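PDB 1PM4: YPM from Yersinia pseudotuberculosis, which acts as a superantigen, a mitogenic toxin with a jelly-roll fold that probably stimulates T cells without regard to their peptide specificity. Local coordinates for residues S40-A45 with S92-N97; L51-G56 with L82-K87. All blocks are in the same frame, centred on the assembly; numbering follows the deposited sequence.

Contact 1: residues S40-A45 with S92-N97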
loop_
_atom_site.group_PDB
_atom_site.type_symbol
_atom_site.label_atom_id
_atom_site.label_comp_id
_atom_site.label_asym_id
_atom_site.label_seq_id
_atom_site.Cartn_x
_atom_site.Cartn_y
_atom_site.Cartn_z
ATOM N N SER A 40 -7.052 14.501 17.689
ATOM C CA SER A 40 -7.280 15.921 17.923
ATOM C C SER A 40 -8.291 16.142 19.049
ATOM O O SER A 40 -9.305 15.381 19.140
ATOM C CB SER A 40 -7.777 16.600 16.666
ATOM O OG SER A 40 -8.008 17.980 16.859
ATOM N N THR A 41 -7.999 17.132 19.889
ATOM C CA THR A 41 -9.012 17.572 20.874
ATOM C C THR A 41 -10.196 18.253 20.225
ATOM O O THR A 41 -11.174 18.489 20.930
ATOM C CB THR A 41 -8.421 18.506 21.934
ATOM O OG1 THR A 41 -7.895 19.702 21.344
ATOM C CG2 THR A 41 -7.316 17.827 22.701
ATOM N N ASN A 42 -10.118 18.607 18.943
ATOM C CA ASN A 42 -11.220 19.093 18.152
ATOM C C ASN A 42 -12.054 17.913 17.757
ATOM O O ASN A 42 -11.666 17.154 16.935
ATOM C CB ASN A 42 -10.743 19.866 16.973
ATOM C CG ASN A 42 -11.842 20.325 16.036
ATOM O OD1 ASN A 42 -13.051 20.209 16.315
ATOM N ND2 ASN A 42 -11.423 20.874 14.896
ATOM N N VAL A 43 -13.248 17.793 18.316
ATOM C CA VAL A 43 -14.041 16.572 18.079
ATOM C C VAL A 43 -14.450 16.528 16.603
ATOM O O VAL A 43 -14.771 15.471 16.059
ATOM C CB VAL A 43 -15.321 16.569 18.997
ATOM C CG1 VAL A 43 -16.147 15.369 18.742
ATOM C CG2 VAL A 43 -14.876 16.570 20.458
ATOM N N ASN A 44 -14.449 17.687 15.964
ATOM C CA ASN A 44 -14.859 17.782 14.580
ATOM C C ASN A 44 -13.692 17.704 13.587
ATOM O O ASN A 44 -13.861 17.958 12.403
ATOM C CB ASN A 44 -15.592 19.085 14.337
ATOM C CG ASN A 44 -16.891 19.240 15.159
ATOM O OD1 ASN A 44 -17.480 18.265 15.609
ATOM N ND2 ASN A 44 -17.309 20.473 15.333
ATOM N N ALA A 45 -12.530 17.365 14.060
ATOM C CA ALA A 45 -11.359 17.415 13.211
ATOM C C ALA A 45 -11.493 16.495 12.017
ATOM O O ALA A 45 -12.052 15.363 12.128
ATOM C CB ALA A 45 -10.158 17.044 14.042
ATOM N N SER A 92 -9.793 20.209 6.871
ATOM C CA SER A 92 -10.716 21.263 7.274
ATOM C C SER A 92 -10.101 22.647 7.168
ATOM O O SER A 92 -8.864 22.806 7.220
ATOM C CB SER A 92 -11.130 21.037 8.753
ATOM O OG SER A 92 -11.945 22.043 9.284
ATOM N N SER A 93 -10.952 23.668 7.019
ATOM C CA SER A 93 -10.503 25.047 7.113
ATOM C C SER A 93 -10.309 25.499 8.587
ATOM O O SER A 93 -9.804 26.564 8.846
ATOM C CB SER A 93 -11.430 25.972 6.376
ATOM O OG SER A 93 -11.527 25.529 5.048
ATOM N N GLU A 94 -10.743 24.678 9.542
ATOM C CA GLU A 94 -10.648 24.961 10.964
ATOM C C GLU A 94 -9.295 24.647 11.543
ATOM O O GLU A 94 -8.824 23.500 11.511
ATOM C CB GLU A 94 -11.736 24.204 11.736
ATOM C CG GLU A 94 -11.806 24.531 13.215
ATOM C CD GLU A 94 -13.094 24.004 13.902
ATOM O OE1 GLU A 94 -13.425 24.536 14.938
ATOM O OE2 GLU A 94 -13.685 23.010 13.464
ATOM N N THR A 95 -8.656 25.669 12.104
ATOM C CA THR A 95 -7.401 25.496 12.799
ATOM C C THR A 95 -7.661 24.644 14.008
ATOM O O THR A 95 -8.644 24.894 14.744
ATOM C CB THR A 95 -6.849 26.861 13.217
ATOM O OG1 THR A 95 -6.478 27.569 12.005
ATOM C CG2 THR A 95 -5.593 26.685 14.047
ATOM N N SER A 96 -6.871 23.592 14.129
ATOM C CA SER A 96 -7.131 22.513 15.070
ATOM C C SER A 96 -5.908 22.048 15.851
ATOM O O SER A 96 -4.814 22.007 15.311
ATOM C CB SER A 96 -7.634 21.292 14.307
ATOM O OG SER A 96 -8.761 21.571 13.474
ATOM N N ASN A 97 -6.118 21.623 17.104
ATOM C CA ASN A 97 -5.091 20.857 17.815
ATOM C C ASN A 97 -4.804 19.576 17.043
ATOM O O ASN A 97 -5.703 19.008 16.398
ATOM C CB ASN A 97 -5.646 20.464 19.204
ATOM C CG ASN A 97 -4.900 19.301 19.854
ATOM O OD1 ASN A 97 -5.255 18.086 19.707
ATOM N ND2 ASN A 97 -3.816 19.666 20.609
HETATM O O HOH W 1 -14.662 22.353 16.626
HETATM O O HOH W 2 -12.914 20.826 11.832
HETATM O O HOH W 3 -16.486 22.732 13.804
#

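Contact 2: residues L51-G56 with L82-K87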
loop_
_atom_site.group_PDB
_atom_site.type_symbol
_atom_site.label_atom_id
_atom_site.label_comp_id
_atom_site.label_asym_id
_atom_site.label_seq_id
_atom_site.Cartn_x
_atom_site.Cartn_y
_atom_site.Cartn_z
ATOM N N LEU A 51 1.917 7.997 5.723
ATOM C CA LEU A 51 3.260 7.494 5.918
ATOM C C LEU A 51 4.030 7.513 4.613
ATOM O O LEU A 51 3.605 6.913 3.596
ATOM C CB LEU A 51 3.204 6.062 6.520
ATOM C CG LEU A 51 4.589 5.369 6.649
ATOM C CD1 LEU A 51 5.673 6.160 7.484
ATOM C CD2 LEU A 51 4.422 3.992 7.162
ATOM N N LEU A 52 5.127 8.279 4.607
ATOM C CA LEU A 52 6.030 8.289 3.482
ATOM C C LEU A 52 7.350 7.618 3.839
ATOM O O LEU A 52 7.845 7.745 4.986
ATOM C CB LEU A 52 6.261 9.692 3.050
ATOM C CG LEU A 52 5.007 10.579 2.860
ATOM C CD1 LEU A 52 5.492 11.986 3.005
ATOM C CD2 LEU A 52 4.488 10.339 1.562
ATOM N N ARG A 53 7.937 6.953 2.852
ATOM C CA ARG A 53 9.277 6.382 2.980
ATOM C C ARG A 53 10.225 6.936 1.944
ATOM O O ARG A 53 9.818 7.215 0.830
ATOM C CB ARG A 53 9.247 4.843 2.936
ATOM C CG ARG A 53 10.046 4.288 4.149
ATOM C CD ARG A 53 10.166 2.748 4.334
ATOM N NE ARG A 53 10.537 2.284 5.696
ATOM C CZ ARG A 53 11.385 2.899 6.531
ATOM N NH1 ARG A 53 11.979 4.035 6.213
ATOM N NH2 ARG A 53 11.634 2.376 7.721
ATOM N N ASN A 54 11.500 7.083 2.300
ATOM C CA ASN A 54 12.498 7.443 1.316
ATOM C C ASN A 54 12.907 6.150 0.599
ATOM O O ASN A 54 13.359 5.195 1.207
ATOM C CB ASN A 54 13.703 8.139 1.932
ATOM C CG ASN A 54 14.456 9.029 0.918
ATOM O OD1 ASN A 54 15.059 10.072 1.267
ATOM N ND2 ASN A 54 14.408 8.618 -0.354
ATOM N N VAL A 55 12.752 6.144 -0.702
ATOM C CA VAL A 55 12.583 4.902 -1.470
ATOM C C VAL A 55 13.881 4.127 -1.796
ATOM O O VAL A 55 13.985 2.893 -1.526
ATOM C CB VAL A 55 11.776 5.239 -2.734
ATOM C CG1 VAL A 55 11.916 4.193 -3.818
ATOM C CG2 VAL A 55 10.319 5.397 -2.338
ATOM N N GLY A 56 14.816 4.829 -2.424
ATOM C CA GLY A 56 16.182 4.333 -2.560
ATOM C C GLY A 56 17.175 5.464 -2.794
ATOM O O GLY A 56 18.189 5.286 -3.483
ATOM N N LEU A 82 16.371 3.345 7.029
ATOM C CA LEU A 82 15.727 4.353 6.235
ATOM C C LEU A 82 14.822 5.176 7.105
ATOM O O LEU A 82 14.296 4.712 8.124
ATOM C CB LEU A 82 14.924 3.723 5.107
ATOM C CG LEU A 82 15.725 3.253 3.880
ATOM C CD1 LEU A 82 14.719 2.757 2.857
ATOM C CD2 LEU A 82 16.575 4.375 3.299
ATOM N N SER A 83 14.647 6.411 6.685
ATOM C CA SER A 83 13.852 7.327 7.458
ATOM C C SER A 83 12.459 7.307 6.913
ATOM O O SER A 83 12.155 6.834 5.800
ATOM C CB SER A 83 14.472 8.735 7.512
ATOM O OG SER A 83 14.594 9.259 6.230
ATOM N N TRP A 84 11.564 7.830 7.726
ATOM C CA TRP A 84 10.167 7.863 7.334
ATOM C C TRP A 84 9.669 9.231 7.697
ATOM O O TRP A 84 10.252 9.894 8.560
ATOM C CB TRP A 84 9.391 6.769 8.074
ATOM C CG TRP A 84 9.436 6.779 9.514
ATOM C CD1 TRP A 84 8.656 7.494 10.336
ATOM C CD2 TRP A 84 10.284 5.957 10.369
ATOM N NE1 TRP A 84 8.946 7.206 11.640
ATOM C CE2 TRP A 84 9.947 6.266 11.702
ATOM C CE3 TRP A 84 11.270 4.988 10.123
ATOM C CZ2 TRP A 84 10.589 5.669 12.831
ATOM C CZ3 TRP A 84 11.916 4.371 11.227
ATOM C CH2 TRP A 84 11.563 4.717 12.565
ATOM N N ILE A 85 8.582 9.627 7.064
ATOM C CA ILE A 85 7.826 10.831 7.417
ATOM C C ILE A 85 6.366 10.528 7.604
ATOM O O ILE A 85 5.700 9.815 6.795
ATOM C CB ILE A 85 7.996 11.874 6.337
ATOM C CG1 ILE A 85 9.390 12.456 6.432
ATOM C CG2 ILE A 85 6.928 13.058 6.422
ATOM C CD1 ILE A 85 9.666 13.276 5.193
ATOM N N TRP A 86 5.843 11.066 8.691
ATOM C CA TRP A 86 4.432 11.164 8.933
ATOM C C TRP A 86 3.950 12.543 8.432
ATOM O O TRP A 86 4.380 13.558 8.952
ATOM C CB TRP A 86 4.170 11.105 10.433
ATOM C CG TRP A 86 4.723 9.869 11.061
ATOM C CD1 TRP A 86 5.718 9.851 12.001
ATOM C CD2 TRP A 86 4.230 8.522 10.961
ATOM N NE1 TRP A 86 5.984 8.562 12.362
ATOM C CE2 TRP A 86 5.083 7.713 11.794
ATOM C CE3 TRP A 86 3.264 7.890 10.215
ATOM C CZ2 TRP A 86 4.953 6.374 11.902
ATOM C CZ3 TRP A 86 3.153 6.484 10.304
ATOM C CH2 TRP A 86 3.985 5.747 11.180
ATOM N N LYS A 87 3.103 12.557 7.416
ATOM C CA LYS A 87 2.507 13.793 6.964
ATOM C C LYS A 87 1.070 13.914 7.457
ATOM O O LYS A 87 0.260 13.021 7.215
ATOM C CB LYS A 87 2.505 13.811 5.438
ATOM C CG LYS A 87 1.838 14.972 4.832
ATOM C CD LYS A 87 2.139 15.110 3.326
ATOM C CE LYS A 87 1.489 16.280 2.764
ATOM N NZ LYS A 87 1.538 16.369 1.207
HETATM O O HOH W 4 14.533 1.831 9.102
#

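Contact 1: residues S40-A45 with S92-N97
At one end of the jelly roll, the loop 40-45, which leads from strand 32-39 of one sheet to strand 47-54 of the other, meets the chain at 92-97 as it enters strand 96-103. Ser-40 works in two directions. With OG anti to the backbone N (chi1 -180°), Ser-40 OG donates to Asn-97 O at 2.6 Å and accepts from Asn-42 N, forming an ST turn. Asn-97 answers with its own side chain: OD1 takes a nearly straight bond from Thr-41 N at 2.9 Å, the N-H lying above the amide carbonyl plane. Thr-41 crosses this side chain at about a right angle and sets its OG1 3.2 Å from Asn-97 CB. Further along, Asn-42 and Glu-94 meet tip to tip, amide and carboxylate turned 71° apart. Asn-42 ND2 sends one bond, in its amide plane, to Ser-96 OG at 3.1 Å and a weak one to Glu-94 OE2 at 3.4 Å. Asn-42 OD1 accepts from Asn-44 N at 2.9 Å in an Asx turn, within the type I turn from Asn-42 to Ala-45. Ser-96 OG in turn donates a hydrogen bond to Glu-94 O. Three waters link the Glu-94 carboxylate to Asn-42, Asn-44 and Ser-92. The junction is therefore polar and hydrated, and the neutral donors and waters around Glu-94 would be expected to favour its ionised form.

Contact 2: residues L51-G56 with L82-K87
Strands 47-54 and 84-90 are the two inner strands of one four-stranded antiparallel sheet of the jelly roll. Backbone bonding centres on the hydrogen-bonded pair Leu-52 and Ile-85: Leu-52 N gives an almost linear bond to Ile-85 O at 2.7 Å, and Ile-85 N returns one to Leu-52 O at 2.9 Å. The flanking non-hydrogen-bonded pairs, Leu-51 with Trp-86 and Arg-53 with Trp-84, turn their side chains to the face packed against the other sheet, where Leu-34 touches the side chain of Trp-84 and Ala-36 that of Trp-86. Apolar contact there is led by Leu-51, whose CD1 sits over the six-membered ring of Trp-86, 4.0 Å from its centroid, in a CH-pi contact; the same methyl reaches Trp-84 CB at 3.8 Å. On the reverse face Leu-52 CD1 meets Ile-85 CG2 at 3.9 Å. The polar side-chain contact across the pair is made by Arg-53, extended from CG to NE beside Trp-84, its guanidinium 81° from the indole plane. NE is salt-bridged to Asp-76 of the opposing sheet. At the guanidinium edge, Arg-53 NH1 donates to Leu-82 O at 3.1 Å, approaching from above that carbonyl's plane.

From the N terminus, the chain runs through strand 32-39 into 40-45, the first half of contact 1, then crosses to the other sheet as strand 47-54, whose end opens contact 2. After strands 59-67 and 72-78, residues 82-87 return beside 51-56, so that contact 2 closes a loop of 25 intervening residues. Strand 84-90 then leads to 92-97, which closes contact 1 around 46 residues; the smaller loop thus lies wholly within the larger. Contact 2 joins the inner strands of one sheet, whereas contact 1 holds together two crossings between the sheets at the surface. Their centres are 25 Å apart, on opposite sides of the chain's centre.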